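Local atomic coordinates of Phosphoglucomutase/phosphomannomutase family protein (Burkholderia thailandensis, PDB entry 3UW2), a protein that probably catalyses intramolecular phosphoryl transfer on phosphohexoses, as in the phosphohexose mutase family, and binds a zinc ion. Residues Gly54-Ala59 against Tyr157-Asp162. Sequence-based numbering, arbitrary orientation.
Sequences GSEVRA and YKRIVD
Arg159 and Glu56 form a salt bridge between segments 157-162 and 54-59, which lie on helix 151-161 and helix 43-59: NH2 of Arg159 donates to OE1 of Glu56 over 3.2 Å, in a nearly straight bond (172° at the hydrogen). The carboxylate oxygen lies in the guanidinium plane, at its edge, but is itself met on its anti side, 33° out of the carboxylate plane. A water closes a second path between the pair, giving a hydrogen to Glu56 OE1 at 3.0 Å and accepting one from Arg159 NE at 3.0 Å, so OE1 is gripped twice. The other ends are held as well, Glu56 OE2 by Gln60 NE2 and Arg159 NH1 by the carbonyl oxygen of Arg164, which probably limits the rotation of both flat groups.

Both helices belong to the alpha/beta/alpha domain I of the phosphohexose mutase fold, and the contact lies away from the zinc site. The short segments run at 108° to each other with axes 11.4 Å apart, a gap that the long arginine spans: its chain is extended from CG to NE.

Van der Waals contact is slight, with 149 Å² buried in all. CB of Ser55 sits over one guanidinium face, off toward the rim, 3.5 Å from Arg159 NH1, while Ser55 OG turns back to the carbonyl oxygen of Arg51 and also bonds Glu166 N. Ala59 CB, obliquely placed, reaches Arg159 NH2 at 4.1 Å.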
loop_
_atom_site.group_PDB
_atom_site.type_symbol
_atom_site.label_atom_id
_atom_site.label_comp_id
_atom_site.label_asym_id
_atom_site.label_seq_id
_atom_site.Cartn_x
_atom_site.Cartn_y
_atom_site.Cartn_z
ATOM N N GLY A 54 -2.771 -20.779 -10.856
ATOM C CA GLY A 54 -3.611 -21.093 -12.035
ATOM C C GLY A 54 -4.630 -22.205 -11.752
ATOM O O GLY A 54 -5.791 -22.207 -12.295
ATOM N N SER A 55 -4.221 -23.137 -10.886
ATOM C CA SER A 55 -5.072 -24.245 -10.467
ATOM C C SER A 55 -6.249 -23.709 -9.640
ATOM O O SER A 55 -7.386 -24.197 -9.784
ATOM C CB SER A 55 -4.306 -25.225 -9.572
ATOM O OG SER A 55 -3.277 -25.898 -10.275
ATOM N N GLU A 56 -5.979 -22.778 -8.727
ATOM C CA GLU A 56 -7.056 -22.204 -7.928
ATOM C C GLU A 56 -8.031 -21.360 -8.831
ATOM O O GLU A 56 -9.276 -21.404 -8.661
ATOM C CB GLU A 56 -6.466 -21.427 -6.757
ATOM C CG GLU A 56 -7.500 -20.902 -5.754
ATOM C CD GLU A 56 -8.401 -22.021 -5.183
ATOM O OE1 GLU A 56 -7.958 -23.191 -4.975
ATOM O OE2 GLU A 56 -9.589 -21.728 -4.969
ATOM N N VAL A 57 -7.472 -20.605 -9.782
ATOM C CA VAL A 57 -8.302 -19.895 -10.747
ATOM C C VAL A 57 -9.262 -20.871 -11.448
ATOM O O VAL A 57 -10.483 -20.618 -11.486
ATOM C CB VAL A 57 -7.415 -19.131 -11.742
ATOM C CG1 VAL A 57 -8.134 -18.819 -13.032
ATOM C CG2 VAL A 57 -6.811 -17.878 -11.083
ATOM N N ARG A 58 -8.758 -22.007 -11.944
ATOM C CA ARG A 58 -9.665 -22.959 -12.650
ATOM C C ARG A 58 -10.669 -23.589 -11.683
ATOM O O ARG A 58 -11.762 -23.883 -12.062
ATOM C CB ARG A 58 -8.927 -24.102 -13.352
ATOM C CG ARG A 58 -7.776 -23.734 -14.236
ATOM C CD ARG A 58 -8.051 -23.963 -15.700
ATOM N NE ARG A 58 -8.866 -25.166 -15.970
ATOM C CZ ARG A 58 -8.425 -26.406 -16.192
ATOM N NH1 ARG A 58 -7.144 -26.731 -16.228
ATOM N NH2 ARG A 58 -9.313 -27.343 -16.464
ATOM N N ALA A 59 -10.299 -23.795 -10.427
ATOM C CA ALA A 59 -11.225 -24.441 -9.482
ATOM C C ALA A 59 -12.370 -23.460 -9.154
ATOM O O ALA A 59 -13.434 -23.879 -8.731
ATOM C CB ALA A 59 -10.481 -24.844 -8.218
ATOM N N TYR A 157 0.948 -22.819 -1.224
ATOM C CA TYR A 157 2.110 -23.574 -0.732
ATOM C C TYR A 157 1.698 -25.046 -0.600
ATOM O O TYR A 157 2.379 -25.924 -1.122
ATOM C CB TYR A 157 2.586 -23.010 0.612
ATOM C CG TYR A 157 3.546 -23.967 1.354
ATOM C CD1 TYR A 157 4.865 -24.109 0.927
ATOM C CD2 TYR A 157 3.127 -24.727 2.452
ATOM C CE1 TYR A 157 5.720 -24.990 1.562
ATOM C CE2 TYR A 157 3.981 -25.624 3.102
ATOM C CZ TYR A 157 5.288 -25.728 2.640
ATOM O OH TYR A 157 6.229 -26.558 3.224
ATOM N N LYS A 158 0.550 -25.303 0.047
ATOM C CA LYS A 158 0.024 -26.683 0.190
ATOM C C LYS A 158 -0.222 -27.439 -1.162
ATOM O O LYS A 158 0.183 -28.631 -1.286
ATOM C CB LYS A 158 -1.188 -26.753 1.179
ATOM N N ARG A 159 -0.799 -26.778 -2.180
ATOM C CA ARG A 159 -0.872 -27.395 -3.538
ATOM C C ARG A 159 0.503 -27.796 -4.065
ATOM O O ARG A 159 0.621 -28.827 -4.720
ATOM C CB ARG A 159 -1.464 -26.439 -4.599
ATOM C CG ARG A 159 -2.982 -26.186 -4.517
ATOM C CD ARG A 159 -3.430 -25.334 -5.702
ATOM N NE ARG A 159 -4.904 -25.213 -5.761
ATOM C CZ ARG A 159 -5.720 -26.111 -6.322
ATOM N NH1 ARG A 159 -5.234 -27.246 -6.835
ATOM N NH2 ARG A 159 -7.035 -25.906 -6.322
ATOM N N ILE A 160 1.529 -26.982 -3.786
ATOM C CA ILE A 160 2.894 -27.263 -4.257
ATOM C C ILE A 160 3.529 -28.470 -3.576
ATOM O O ILE A 160 4.019 -29.379 -4.242
ATOM C CB ILE A 160 3.801 -26.002 -4.216
ATOM C CG1 ILE A 160 3.154 -24.891 -5.130
ATOM C CG2 ILE A 160 5.239 -26.414 -4.670
ATOM C CD1 ILE A 160 3.665 -23.470 -4.890
ATOM N N VAL A 161 3.518 -28.472 -2.242
ATOM C CA VAL A 161 3.935 -29.625 -1.407
ATOM C C VAL A 161 3.229 -30.907 -1.853
ATOM O O VAL A 161 3.819 -31.989 -1.929
ATOM C CB VAL A 161 3.538 -29.344 0.068
ATOM C CG1 VAL A 161 3.895 -30.504 1.005
ATOM C CG2 VAL A 161 4.179 -28.046 0.524
ATOM N N ASP A 162 1.917 -30.765 -2.122
ATOM C CA ASP A 162 1.062 -31.875 -2.481
ATOM C C ASP A 162 1.077 -32.201 -3.952
ATOM O O ASP A 162 0.437 -33.167 -4.327
ATOM C CB ASP A 162 -0.387 -31.539 -2.197
ATOM C CG ASP A 162 -0.705 -31.506 -0.736
ATOM O OD1 ASP A 162 0.135 -31.923 0.091
ATOM O OD2 ASP A 162 -1.803 -31.022 -0.408
HETATM O O HOH W 1 -5.249 -23.151 -3.623
#